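Local coordinates for protein apoptosis regulator ced-9 (Caenorhabditis elegans, PDB 1OHU) that sequesters the cell-death activator CED-4 and thereby restrains programmed cell death until EGL-1 binds and brings about its release, at residues N63-S68 with G111-A116; E47-M52 with R103-I108; F16-F21 with N130-T135. The protein carries 3 engineered substitutions. All coordinates share one frame; numbering follows the deposited sequence.

Contact 1. Residues N63-S68 with G111-A116. Engineered in segment 63-68: Ser68 (natural residue Cys).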
ATOM      1  N   ASN A  63       0.288  -9.337  12.538  1.00 31.73           N
ATOM      2  CA  ASN A  63       0.428 -10.177  11.364  1.00 32.22           C
ATOM      3  C   ASN A  63       1.394  -9.517  10.394  1.00 31.87           C
ATOM      4  O   ASN A  63       2.079 -10.193   9.624  1.00 32.22           O
ATOM      5  CB  ASN A  63      -0.928 -10.432  10.704  1.00 31.72           C
ATOM      6  CG  ASN A  63      -1.651 -11.615  11.324  1.00 37.85           C
ATOM      7  OD1 ASN A  63      -2.634 -12.127  10.778  1.00 39.49           O
ATOM      8  ND2 ASN A  63      -1.161 -12.060  12.479  1.00 38.38           N
ATOM      9  N   PHE A  64       1.464  -8.192  10.450  1.00 30.21           N
ATOM     10  CA  PHE A  64       2.376  -7.455   9.590  1.00 29.26           C
ATOM     11  C   PHE A  64       3.815  -7.763   9.966  1.00 28.45           C
ATOM     12  O   PHE A  64       4.666  -7.908   9.094  1.00 27.84           O
ATOM     13  CB  PHE A  64       2.111  -5.953   9.693  1.00 27.28           C
ATOM     14  CG  PHE A  64       1.217  -5.422   8.607  1.00 26.09           C
ATOM     15  CD1 PHE A  64       0.297  -6.255   7.975  1.00 26.57           C
ATOM     16  CD2 PHE A  64       1.297  -4.087   8.210  1.00 26.79           C
ATOM     17  CE1 PHE A  64      -0.529  -5.769   6.959  1.00 27.42           C
ATOM     18  CE2 PHE A  64       0.474  -3.588   7.197  1.00 24.96           C
ATOM     19  CZ  PHE A  64      -0.438  -4.430   6.570  1.00 26.55           C
ATOM     20  N   GLU A  65       4.091  -7.878  11.261  1.00 27.64           N
ATOM     21  CA  GLU A  65       5.450  -8.175  11.701  1.00 28.51           C
ATOM     22  C   GLU A  65       5.890  -9.521  11.136  1.00 28.34           C
ATOM     23  O   GLU A  65       7.022  -9.669  10.657  1.00 29.84           O
ATOM     24  CB  GLU A  65       5.536  -8.204  13.234  1.00 27.23           C
ATOM     25  CG  GLU A  65       5.465  -6.836  13.922  1.00 31.18           C
ATOM     26  CD  GLU A  65       6.534  -5.845  13.444  1.00 32.78           C
ATOM     27  OE1 GLU A  65       7.613  -6.276  12.979  1.00 32.64           O
ATOM     28  OE2 GLU A  65       6.301  -4.619  13.548  1.00 36.15           O
ATOM     29  N   THR A  66       4.983 -10.493  11.181  1.00 26.11           N
ATOM     30  CA  THR A  66       5.258 -11.839  10.680  1.00 25.70           C
ATOM     31  C   THR A  66       5.532 -11.870   9.183  1.00 25.12           C
ATOM     32  O   THR A  66       6.542 -12.414   8.739  1.00 26.02           O
ATOM     33  CB  THR A  66       4.081 -12.790  10.967  1.00 25.46           C
ATOM     34  OG1 THR A  66       3.977 -12.999  12.381  1.00 25.41           O
ATOM     35  CG2 THR A  66       4.284 -14.130  10.262  1.00 19.17           C
ATOM     36  N   PHE A  67       4.629 -11.284   8.409  1.00 24.44           N
ATOM     37  CA  PHE A  67       4.779 -11.264   6.961  1.00 23.90           C
ATOM     38  C   PHE A  67       6.053 -10.563   6.494  1.00 24.08           C
ATOM     39  O   PHE A  67       6.683 -10.989   5.532  1.00 22.59           O
ATOM     40  CB  PHE A  67       3.556 -10.601   6.312  1.00 24.93           C
ATOM     41  CG  PHE A  67       2.258 -11.346   6.538  1.00 27.05           C
ATOM     42  CD1 PHE A  67       2.240 -12.734   6.653  1.00 26.54           C
ATOM     43  CD2 PHE A  67       1.050 -10.657   6.602  1.00 28.46           C
ATOM     44  CE1 PHE A  67       1.042 -13.428   6.830  1.00 30.58           C
ATOM     45  CE2 PHE A  67      -0.154 -11.339   6.778  1.00 30.39           C
ATOM     46  CZ  PHE A  67      -0.159 -12.729   6.892  1.00 29.52           C
ATOM     47  N   SER A  68       6.439  -9.483   7.164  1.00 23.32           N
ATOM     48  CA  SER A  68       7.637  -8.778   6.745  1.00 24.24           C
ATOM     49  C   SER A  68       8.868  -9.603   7.108  1.00 24.37           C
ATOM     50  O   SER A  68       9.877  -9.570   6.404  1.00 23.03           O
ATOM     51  CB  SER A  68       7.691  -7.379   7.373  1.00 25.41           C
ATOM     52  OG  SER A  68       7.782  -7.441   8.778  1.00 33.72           O
ATOM     53  N   GLY A 111       3.158  -2.856   2.154  1.00 23.93           N
ATOM     54  CA  GLY A 111       4.307  -2.430   1.371  1.00 22.41           C
ATOM     55  C   GLY A 111       4.986  -1.262   2.053  1.00 21.00           C
ATOM     56  O   GLY A 111       6.204  -1.258   2.224  1.00 19.25           O
ATOM     57  N   GLY A 112       4.194  -0.272   2.453  1.00 19.07           N
ATOM     58  CA  GLY A 112       4.759   0.883   3.128  1.00 19.05           C
ATOM     59  C   GLY A 112       5.442   0.472   4.419  1.00 19.09           C
ATOM     60  O   GLY A 112       6.508   0.970   4.755  1.00 20.48           O
ATOM     61  N   PHE A 113       4.808  -0.444   5.141  1.00 20.77           N
ATOM     62  CA  PHE A 113       5.316  -0.956   6.407  1.00 23.13           C
ATOM     63  C   PHE A 113       6.694  -1.602   6.243  1.00 22.10           C
ATOM     64  O   PHE A 113       7.623  -1.308   6.993  1.00 22.78           O
ATOM     65  CB  PHE A 113       4.339  -1.996   6.969  1.00 24.27           C
ATOM     66  CG  PHE A 113       4.803  -2.641   8.246  1.00 27.00           C
ATOM     67  CD1 PHE A 113       4.723  -1.960   9.454  1.00 28.01           C
ATOM     68  CD2 PHE A 113       5.314  -3.939   8.241  1.00 27.52           C
ATOM     69  CE1 PHE A 113       5.145  -2.562  10.642  1.00 29.31           C
ATOM     70  CE2 PHE A 113       5.736  -4.546   9.417  1.00 29.17           C
ATOM     71  CZ  PHE A 113       5.651  -3.853  10.624  1.00 29.42           C
ATOM     72  N   VAL A 114       6.812  -2.494   5.266  1.00 21.26           N
ATOM     73  CA  VAL A 114       8.073  -3.185   5.005  1.00 21.80           C
ATOM     74  C   VAL A 114       9.146  -2.220   4.491  1.00 20.25           C
ATOM     75  O   VAL A 114      10.304  -2.301   4.884  1.00 23.00           O
ATOM     76  CB  VAL A 114       7.882  -4.304   3.967  1.00 21.73           C
ATOM     77  CG1 VAL A 114       9.176  -5.089   3.817  1.00 25.00           C
ATOM     78  CG2 VAL A 114       6.754  -5.220   4.405  1.00 25.87           C
ATOM     79  N   ALA A 115       8.759  -1.318   3.599  1.00 19.03           N
ATOM     80  CA  ALA A 115       9.696  -0.339   3.061  1.00 18.94           C
ATOM     81  C   ALA A 115      10.342   0.416   4.220  1.00 19.27           C
ATOM     82  O   ALA A 115      11.555   0.600   4.250  1.00 21.52           O
ATOM     83  CB  ALA A 115       8.969   0.631   2.146  1.00 15.33           C
ATOM     84  N   ALA A 116       9.528   0.842   5.184  1.00 19.18           N
ATOM     85  CA  ALA A 116      10.050   1.570   6.340  1.00 21.10           C
ATOM     86  C   ALA A 116      11.048   0.734   7.148  1.00 21.90           C
ATOM     87  O   ALA A 116      11.939   1.285   7.790  1.00 24.03           O
ATOM     88  CB  ALA A 116       8.906   2.025   7.228  1.00 21.98           C
TER
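Where Phe64 and Ser68 meet Phe113 and Val114, the short helical segments 63-68 and 111-116 cross with axes 10.2 Å apart and N-to-C directions 63° apart. Phe113 contributes the largest single share of the buried surface. Its CG stands anti to the backbone N (chi1 177°), and the ring beyond projects to the opposing helix. Phe64 takes up one face of that ring: its CB makes a CH-pi contact, 4.1 Å from the Phe113 centroid, and Phe64 CD2 sits over the same ring 3.8 Å from Phe113 CG. The two aromatic planes meet obliquely, inclined at 50°, with centroids 5.5 Å apart. Phe64 is further held by an edge-to-face pairing with Phe110. In the Bcl-2 fold, to which this all-helical part of CED-9 belongs, helix 101-118 is the hydrophobic central helix, and here the long helix 44-71 packs on it just beyond the end of the predicted BH1 motif. Oxygens gather at the rim of the Phe113 ring. Glu65 OE2 lies near the ring plane, 3.1 Å from Phe113 CZ, a close approach to a ring C-H, which is likely to be weakly favourable for its charge. The other carboxylate oxygen, OE1, forms a salt bridge with Lys117 one turn along helix 101-118, which probably fixes the group. Engineered Ser68, a cysteine in the natural protein, adds its OG at the same rim, 3.6 Å from Phe113 CE2 and within hydrogen-bonding distance of the carbonyl oxygens of Phe64 and Glu65, and its CB touches Val114 CG2 at 3.8 Å.

Contact 2. Residues E47-M52 with R103-I108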
ATOM      1  N   GLU A  47      -4.290  10.935  -0.111  1.00 44.09           N
ATOM      2  CA  GLU A  47      -4.455  11.349   1.274  1.00 45.15           C
ATOM      3  C   GLU A  47      -5.459  10.479   2.014  1.00 44.68           C
ATOM      4  O   GLU A  47      -5.404  10.361   3.240  1.00 43.93           O
ATOM      5  CB  GLU A  47      -4.849  12.825   1.324  1.00 47.09           C
ATOM      6  CG  GLU A  47      -3.641  13.752   1.269  1.00 51.89           C
ATOM      7  CD  GLU A  47      -3.977  15.158   0.808  1.00 55.60           C
ATOM      8  OE1 GLU A  47      -4.954  15.749   1.321  1.00 59.95           O
ATOM      9  OE2 GLU A  47      -3.251  15.681  -0.066  1.00 57.57           O
HETATM   10  N   MSE A  48      -6.367   9.858   1.268  1.00 44.40           N
HETATM   11  CA  MSE A  48      -7.352   8.972   1.874  1.00 44.24           C
HETATM   12  C   MSE A  48      -6.713   7.604   2.041  1.00 43.41           C
HETATM   13  O   MSE A  48      -7.112   6.825   2.907  1.00 43.72           O
HETATM   14  CB  MSE A  48      -8.598   8.859   0.992  1.00 45.27           C
HETATM   15  CG  MSE A  48      -9.668   7.889   1.509  1.00 47.98           C
HETATM   16 SE   MSE A  48     -10.396   8.286   3.282  1.00 51.67          SE
HETATM   17  CE  MSE A  48      -9.853  10.133   3.480  1.00 47.12           C
HETATM   18  N   MSE A  49      -5.717   7.313   1.206  1.00 41.98           N
HETATM   19  CA  MSE A  49      -5.016   6.034   1.276  1.00 40.18           C
HETATM   20  C   MSE A  49      -4.029   6.049   2.435  1.00 39.37           C
HETATM   21  O   MSE A  49      -3.682   4.996   2.974  1.00 39.55           O
HETATM   22  CB  MSE A  49      -4.276   5.747  -0.035  1.00 40.85           C
HETATM   23  CG  MSE A  49      -3.512   4.427  -0.055  1.00 36.42           C
HETATM   24 SE   MSE A  49      -4.619   2.871   0.237  1.00 40.06          SE
HETATM   25  CE  MSE A  49      -5.414   2.718  -1.515  1.00 37.64           C
ATOM     26  N   ARG A  50      -3.583   7.242   2.822  1.00 38.18           N
ATOM     27  CA  ARG A  50      -2.649   7.378   3.934  1.00 38.26           C
ATOM     28  C   ARG A  50      -3.345   7.020   5.232  1.00 38.99           C
ATOM     29  O   ARG A  50      -2.767   6.360   6.093  1.00 39.07           O
ATOM     30  CB  ARG A  50      -2.120   8.807   4.044  1.00 36.83           C
ATOM     31  CG  ARG A  50      -1.274   9.271   2.874  1.00 35.79           C
ATOM     32  CD  ARG A  50      -0.778  10.697   3.103  1.00 34.67           C
ATOM     33  NE  ARG A  50      -0.123  11.246   1.925  1.00 33.82           N
ATOM     34  CZ  ARG A  50       0.434  12.452   1.871  1.00 34.84           C
ATOM     35  NH1 ARG A  50       0.411  13.240   2.935  1.00 35.23           N
ATOM     36  NH2 ARG A  50       1.018  12.867   0.755  1.00 31.97           N
ATOM     37  N   VAL A  51      -4.589   7.467   5.374  1.00 39.79           N
ATOM     38  CA  VAL A  51      -5.362   7.185   6.576  1.00 39.21           C
ATOM     39  C   VAL A  51      -5.724   5.714   6.626  1.00 38.76           C
ATOM     40  O   VAL A  51      -5.543   5.054   7.646  1.00 39.61           O
ATOM     41  CB  VAL A  51      -6.670   8.008   6.617  1.00 40.08           C
ATOM     42  CG1 VAL A  51      -7.507   7.595   7.822  1.00 41.07           C
ATOM     43  CG2 VAL A  51      -6.348   9.493   6.679  1.00 39.03           C
HETATM   44  N   MSE A  52      -6.242   5.209   5.516  1.00 39.18           N
HETATM   45  CA  MSE A  52      -6.644   3.815   5.420  1.00 40.26           C
HETATM   46  C   MSE A  52      -5.490   2.859   5.723  1.00 39.95           C
HETATM   47  O   MSE A  52      -5.688   1.818   6.356  1.00 39.82           O
HETATM   48  CB  MSE A  52      -7.212   3.543   4.029  1.00 41.81           C
HETATM   49  CG  MSE A  52      -8.495   4.323   3.737  1.00 47.20           C
HETATM   50 SE   MSE A  52      -9.989   3.757   4.850  1.00 50.63          SE
HETATM   51  CE  MSE A  52     -11.015   2.884   3.481  1.00 50.82           C
ATOM     52  N   ARG A 103      -8.143  -5.780   0.511  1.00 44.88           N
ATOM     53  CA  ARG A 103      -6.890  -6.361   0.055  1.00 44.41           C
ATOM     54  C   ARG A 103      -6.021  -5.248  -0.531  1.00 43.74           C
ATOM     55  O   ARG A 103      -4.799  -5.248  -0.373  1.00 42.73           O
ATOM     56  CB  ARG A 103      -7.146  -7.438  -1.007  1.00 45.73           C
ATOM     57  CG  ARG A 103      -5.948  -8.351  -1.251  1.00 47.74           C
ATOM     58  CD  ARG A 103      -6.156  -9.294  -2.427  1.00 49.64           C
ATOM     59  NE  ARG A 103      -5.090 -10.295  -2.502  1.00 53.14           N
ATOM     60  CZ  ARG A 103      -4.904 -11.137  -3.517  1.00 54.30           C
ATOM     61  NH1 ARG A 103      -5.713 -11.111  -4.569  1.00 53.90           N
ATOM     62  NH2 ARG A 103      -3.910 -12.016  -3.474  1.00 54.97           N
ATOM     63  N   LEU A 104      -6.667  -4.298  -1.201  1.00 41.56           N
ATOM     64  CA  LEU A 104      -5.970  -3.174  -1.812  1.00 39.92           C
ATOM     65  C   LEU A 104      -5.210  -2.388  -0.751  1.00 40.76           C
ATOM     66  O   LEU A 104      -3.995  -2.209  -0.835  1.00 40.27           O
ATOM     67  CB  LEU A 104      -6.979  -2.260  -2.508  1.00 40.44           C
ATOM     68  CG  LEU A 104      -6.481  -0.920  -3.051  1.00 40.16           C
ATOM     69  CD1 LEU A 104      -5.419  -1.143  -4.110  1.00 39.72           C
ATOM     70  CD2 LEU A 104      -7.658  -0.149  -3.626  1.00 40.55           C
ATOM     71  N   ILE A 105      -5.952  -1.924   0.247  1.00 40.28           N
ATOM     72  CA  ILE A 105      -5.416  -1.153   1.358  1.00 37.99           C
ATOM     73  C   ILE A 105      -4.342  -1.930   2.110  1.00 36.37           C
ATOM     74  O   ILE A 105      -3.312  -1.378   2.487  1.00 37.92           O
ATOM     75  CB  ILE A 105      -6.555  -0.788   2.337  1.00 37.61           C
ATOM     76  CG1 ILE A 105      -7.570   0.107   1.623  1.00 37.64           C
ATOM     77  CG2 ILE A 105      -5.997  -0.114   3.582  1.00 36.95           C
ATOM     78  CD1 ILE A 105      -8.818   0.368   2.428  1.00 39.65           C
ATOM     79  N   GLY A 106      -4.596  -3.214   2.326  1.00 35.28           N
ATOM     80  CA  GLY A 106      -3.650  -4.049   3.042  1.00 33.36           C
ATOM     81  C   GLY A 106      -2.342  -4.209   2.304  1.00 32.37           C
ATOM     82  O   GLY A 106      -1.275  -4.188   2.917  1.00 31.86           O
ATOM     83  N   LEU A 107      -2.414  -4.370   0.985  1.00 31.20           N
ATOM     84  CA  LEU A 107      -1.205  -4.530   0.176  1.00 28.58           C
ATOM     85  C   LEU A 107      -0.332  -3.274   0.200  1.00 28.00           C
ATOM     86  O   LEU A 107       0.890  -3.363   0.341  1.00 25.35           O
ATOM     87  CB  LEU A 107      -1.576  -4.878  -1.270  1.00 27.47           C
ATOM     88  CG  LEU A 107      -2.232  -6.244  -1.478  1.00 26.80           C
ATOM     89  CD1 LEU A 107      -2.628  -6.406  -2.932  1.00 26.96           C
ATOM     90  CD2 LEU A 107      -1.275  -7.339  -1.064  1.00 27.69           C
ATOM     91  N   ILE A 108      -0.962  -2.110   0.055  1.00 26.04           N
ATOM     92  CA  ILE A 108      -0.228  -0.850   0.073  1.00 27.50           C
ATOM     93  C   ILE A 108       0.301  -0.597   1.487  1.00 25.60           C
ATOM     94  O   ILE A 108       1.464  -0.234   1.668  1.00 23.69           O
ATOM     95  CB  ILE A 108      -1.128   0.332  -0.365  1.00 28.71           C
ATOM     96  CG1 ILE A 108      -1.513   0.175  -1.839  1.00 30.92           C
ATOM     97  CG2 ILE A 108      -0.400   1.648  -0.160  1.00 29.09           C
ATOM     98  CD1 ILE A 108      -2.325   1.327  -2.402  1.00 30.54           C
TER
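Met49, Ile105 and Met52 bury the most surface where the first turns of helix 44-71 meet the central helix 101-118 of the Bcl-2 fold, within the predicted BH1 motif. The segments cross nearly at right angles, 82° between their N-to-C directions, with axes 10.0 Å apart. Both methionines are present as selenomethionine. The side chain of Met49, bent at chi2 and chi3, ends against two residues one turn apart on the opposing helix: its terminal CE meets Ile108 CD1 at 3.5 Å and Leu104 CG at 4.1 Å, while SE lies 3.8 Å from Ile108 CD1 and farther from Ile105 CG1. Both branches of Ile105 meet Met52 CB and each reaches beyond it. With CG1, CG2 and CD1 gone, an alanine in place of Ile105 would probably open a gap beside Met52 and next to Met49 SE and leave the Met52 methyl less firmly held. Phe16 of helix 13-27 touches both Met49 and Ile108, and Met164 of helix 154-172 touches Met52, which places the contact inside the bundle. No hydrogen bond links the two segments. At Met52 the methyl CE rests 3.5 Å from Ile105 CD1, and the backbone O lies 3.4 Å from Ile105 CG2.

Contact 3. Residues F16-F21 with N130-T135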
ATOM      1  N   PHE A  16      -0.359   5.948  -5.872  1.00 30.02           N
ATOM      2  CA  PHE A  16      -0.744   5.594  -4.507  1.00 29.33           C
ATOM      3  C   PHE A  16       0.409   4.902  -3.787  1.00 28.56           C
ATOM      4  O   PHE A  16       0.706   5.203  -2.627  1.00 27.58           O
ATOM      5  CB  PHE A  16      -1.957   4.653  -4.503  1.00 31.57           C
ATOM      6  CG  PHE A  16      -3.233   5.295  -4.973  1.00 34.49           C
ATOM      7  CD1 PHE A  16      -3.460   5.518  -6.329  1.00 35.02           C
ATOM      8  CD2 PHE A  16      -4.213   5.672  -4.058  1.00 34.85           C
ATOM      9  CE1 PHE A  16      -4.643   6.110  -6.766  1.00 36.81           C
ATOM     10  CE2 PHE A  16      -5.401   6.265  -4.482  1.00 36.53           C
ATOM     11  CZ  PHE A  16      -5.617   6.484  -5.840  1.00 36.37           C
ATOM     12  N   VAL A  17       1.057   3.970  -4.477  1.00 26.35           N
ATOM     13  CA  VAL A  17       2.159   3.227  -3.878  1.00 24.36           C
ATOM     14  C   VAL A  17       3.305   4.162  -3.497  1.00 23.89           C
ATOM     15  O   VAL A  17       3.815   4.096  -2.382  1.00 24.46           O
ATOM     16  CB  VAL A  17       2.674   2.133  -4.826  1.00 22.67           C
ATOM     17  CG1 VAL A  17       3.705   1.277  -4.107  1.00 21.30           C
ATOM     18  CG2 VAL A  17       1.518   1.272  -5.314  1.00 22.76           C
ATOM     19  N   VAL A  18       3.703   5.035  -4.416  1.00 23.23           N
ATOM     20  CA  VAL A  18       4.776   5.981  -4.148  1.00 23.88           C
ATOM     21  C   VAL A  18       4.430   6.936  -3.016  1.00 24.62           C
ATOM     22  O   VAL A  18       5.226   7.137  -2.099  1.00 24.14           O
ATOM     23  CB  VAL A  18       5.107   6.839  -5.380  1.00 24.40           C
ATOM     24  CG1 VAL A  18       6.067   7.963  -4.990  1.00 22.70           C
ATOM     25  CG2 VAL A  18       5.728   5.976  -6.447  1.00 25.83           C
ATOM     26  N   ASP A  19       3.244   7.533  -3.085  1.00 25.51           N
ATOM     27  CA  ASP A  19       2.834   8.472  -2.057  1.00 24.28           C
ATOM     28  C   ASP A  19       2.711   7.816  -0.699  1.00 23.37           C
ATOM     29  O   ASP A  19       3.017   8.435   0.321  1.00 24.19           O
ATOM     30  CB  ASP A  19       1.502   9.128  -2.417  1.00 28.18           C
ATOM     31  CG  ASP A  19       1.075  10.158  -1.387  1.00 31.27           C
ATOM     32  OD1 ASP A  19       0.336   9.800  -0.443  1.00 30.19           O
ATOM     33  OD2 ASP A  19       1.504  11.325  -1.508  1.00 33.81           O
ATOM     34  N   TYR A  20       2.250   6.571  -0.671  1.00 22.53           N
ATOM     35  CA  TYR A  20       2.097   5.905   0.611  1.00 22.93           C
ATOM     36  C   TYR A  20       3.460   5.483   1.166  1.00 22.36           C
ATOM     37  O   TYR A  20       3.732   5.652   2.358  1.00 23.45           O
ATOM     38  CB  TYR A  20       1.180   4.687   0.509  1.00 21.57           C
ATOM     39  CG  TYR A  20       0.860   4.137   1.883  1.00 23.34           C
ATOM     40  CD1 TYR A  20      -0.035   4.795   2.722  1.00 23.69           C
ATOM     41  CD2 TYR A  20       1.532   3.023   2.384  1.00 23.15           C
ATOM     42  CE1 TYR A  20      -0.249   4.367   4.031  1.00 24.70           C
ATOM     43  CE2 TYR A  20       1.326   2.585   3.689  1.00 25.19           C
ATOM     44  CZ  TYR A  20       0.435   3.267   4.509  1.00 26.50           C
ATOM     45  OH  TYR A  20       0.262   2.878   5.812  1.00 26.08           O
ATOM     46  N   PHE A  21       4.313   4.939   0.303  1.00 21.82           N
ATOM     47  CA  PHE A  21       5.648   4.523   0.721  1.00 23.48           C
ATOM     48  C   PHE A  21       6.368   5.738   1.305  1.00 23.85           C
ATOM     49  O   PHE A  21       6.901   5.688   2.409  1.00 24.37           O
ATOM     50  CB  PHE A  21       6.431   3.969  -0.479  1.00 22.23           C
ATOM     51  CG  PHE A  21       6.206   2.490  -0.745  1.00 21.48           C
ATOM     52  CD1 PHE A  21       4.941   1.921  -0.618  1.00 19.52           C
ATOM     53  CD2 PHE A  21       7.263   1.677  -1.174  1.00 20.63           C
ATOM     54  CE1 PHE A  21       4.726   0.567  -0.915  1.00 17.88           C
ATOM     55  CE2 PHE A  21       7.060   0.329  -1.473  1.00 19.97           C
ATOM     56  CZ  PHE A  21       5.786  -0.227  -1.343  1.00 19.71           C
ATOM     57  N   ASN A 130      12.124  -2.165  -5.795  1.00 24.87           N
ATOM     58  CA  ASN A 130      11.516  -3.401  -6.269  1.00 25.99           C
ATOM     59  C   ASN A 130      10.207  -3.671  -5.530  1.00 23.19           C
ATOM     60  O   ASN A 130       9.245  -4.121  -6.141  1.00 23.52           O
ATOM     61  CB  ASN A 130      12.486  -4.575  -6.086  1.00 28.51           C
ATOM     62  CG  ASN A 130      13.568  -4.609  -7.154  1.00 34.39           C
ATOM     63  OD1 ASN A 130      14.610  -5.248  -6.985  1.00 37.91           O
ATOM     64  ND2 ASN A 130      13.319  -3.932  -8.272  1.00 34.52           N
ATOM     65  N   LEU A 131      10.173  -3.386  -4.225  1.00 20.26           N
ATOM     66  CA  LEU A 131       8.961  -3.600  -3.424  1.00 20.01           C
ATOM     67  C   LEU A 131       7.860  -2.730  -4.010  1.00 17.77           C
ATOM     68  O   LEU A 131       6.722  -3.160  -4.140  1.00 17.47           O
ATOM     69  CB  LEU A 131       9.173  -3.188  -1.954  1.00 19.26           C
ATOM     70  CG  LEU A 131       8.457  -3.942  -0.808  1.00 24.73           C
ATOM     71  CD1 LEU A 131       8.261  -2.966   0.355  1.00 22.76           C
ATOM     72  CD2 LEU A 131       7.117  -4.520  -1.236  1.00 24.66           C
ATOM     73  N   PHE A 132       8.212  -1.492  -4.340  1.00 17.86           N
ATOM     74  CA  PHE A 132       7.263  -0.546  -4.929  1.00 22.01           C
ATOM     75  C   PHE A 132       6.678  -1.111  -6.231  1.00 21.63           C
ATOM     76  O   PHE A 132       5.463  -1.122  -6.418  1.00 23.84           O
ATOM     77  CB  PHE A 132       7.972   0.813  -5.143  1.00 20.13           C
ATOM     78  CG  PHE A 132       7.539   1.560  -6.377  1.00 22.08           C
ATOM     79  CD1 PHE A 132       8.424   1.728  -7.440  1.00 20.56           C
ATOM     80  CD2 PHE A 132       6.241   2.049  -6.498  1.00 22.04           C
ATOM     81  CE1 PHE A 132       8.022   2.363  -8.613  1.00 22.59           C
ATOM     82  CE2 PHE A 132       5.824   2.686  -7.664  1.00 22.55           C
ATOM     83  CZ  PHE A 132       6.718   2.842  -8.730  1.00 24.87           C
ATOM     84  N   VAL A 133       7.534  -1.612  -7.111  1.00 23.11           N
ATOM     85  CA  VAL A 133       7.082  -2.180  -8.385  1.00 23.07           C
ATOM     86  C   VAL A 133       6.199  -3.421  -8.192  1.00 24.25           C
ATOM     87  O   VAL A 133       5.118  -3.522  -8.778  1.00 24.32           O
ATOM     88  CB  VAL A 133       8.288  -2.550  -9.272  1.00 24.66           C
ATOM     89  CG1 VAL A 133       7.808  -3.070 -10.618  1.00 25.69           C
ATOM     90  CG2 VAL A 133       9.191  -1.325  -9.458  1.00 24.05           C
ATOM     91  N   TYR A 134       6.659  -4.367  -7.378  1.00 24.96           N
ATOM     92  CA  TYR A 134       5.882  -5.577  -7.131  1.00 23.81           C
ATOM     93  C   TYR A 134       4.480  -5.178  -6.679  1.00 24.29           C
ATOM     94  O   TYR A 134       3.482  -5.646  -7.223  1.00 23.42           O
ATOM     95  CB  TYR A 134       6.525  -6.420  -6.027  1.00 23.76           C
ATOM     96  CG  TYR A 134       7.888  -6.977  -6.347  1.00 23.44           C
ATOM     97  CD1 TYR A 134       8.682  -7.517  -5.341  1.00 23.09           C
ATOM     98  CD2 TYR A 134       8.380  -6.992  -7.659  1.00 24.18           C
ATOM     99  CE1 TYR A 134       9.936  -8.061  -5.622  1.00 26.80           C
ATOM    100  CE2 TYR A 134       9.633  -7.535  -7.955  1.00 24.93           C
ATOM    101  CZ  TYR A 134      10.407  -8.068  -6.931  1.00 27.07           C
ATOM    102  OH  TYR A 134      11.655  -8.602  -7.199  1.00 25.06           O
ATOM    103  N   THR A 135       4.416  -4.302  -5.681  1.00 24.71           N
ATOM    104  CA  THR A 135       3.139  -3.853  -5.134  1.00 24.47           C
ATOM    105  C   THR A 135       2.245  -3.239  -6.215  1.00 24.89           C
ATOM    106  O   THR A 135       1.079  -3.604  -6.353  1.00 24.88           O
ATOM    107  CB  THR A 135       3.364  -2.828  -3.989  1.00 25.58           C
ATOM    108  OG1 THR A 135       4.195  -3.417  -2.974  1.00 21.73           O
ATOM    109  CG2 THR A 135       2.032  -2.425  -3.361  1.00 23.19           C
TER
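Val17 sets its CG1 anti to the backbone N (chi1 -173°), facing Phe132 and Thr135, and Phe21, one turn on, sets its CG anti to the carbonyl carbon (chi1 -87°), which starts the Phe21 side chain toward the other helix; its ring then reaches the same two residues. CG1 of Val17 also lies over one face of the Phe21 ring, toward its rim, joining the two into a single apolar surface. Segments 16-21 and 130-135 run at 139° to each other, closer to antiparallel than to perpendicular, with axes 9.9 Å apart. Three residues of segment 16-21 meet Phe132, two at its ring and one at its backbone end. Val17 CG1 comes to the edge of its ring, 3.6 Å from Phe132 CD2, and Val18 CG2 approaches Phe132 CE2 obliquely at 3.5 Å. Phe21 meets Phe132 nearer the backbone, its CE2 3.6 Å from Phe132 CA, with the two side chains crossing at about a right angle. Leu131 extends the patch, its CD1 4.0 Å from Phe21 CE2. Thr135 faces both Val17 and Phe21 yet spends its hydroxyl on its own helix, where OG1 donates to Leu131 O at 2.8 Å. That carbonyl also accepts from Thr135 N, and the two donors reach it from opposite faces of its plane, so a polar group buried here is satisfied without a partner across the interface. OG1 still lies at the edge of the Phe21 ring, 3.9 Å from CZ. Beyond the segments, Phe21 touches Ala115 and Leu131 touches Val114, both on helix 101-118. Packing of this kind, with an amphipathic helix that carries the predicted BH4 motif laid by its apolar side against the rest of the helical bundle, is characteristic of the Bcl-2 fold.

In the fold
Contacts 1 and 2 join the same two helices, 44-71 and 101-118, at places whose centres lie about 13 Å apart; their four segments alternate along the chain. Contact 3 joins the flanking helices, 13-27 and 128-144, so that its segments enclose the other two in sequence, and its centre is about 13 Å from that of contact 1 and 11 Å from that of contact 2. The contacts also meet directly: Phe21 packs on the Gly111-Gly112 backbone, Tyr20 on Ile108, and Arg50 forms a salt bridge with Asp19. The helices carrying the predicted BH4 and BH1 motifs thus belong to one continuous core, that of the compact Bcl-2 bundle.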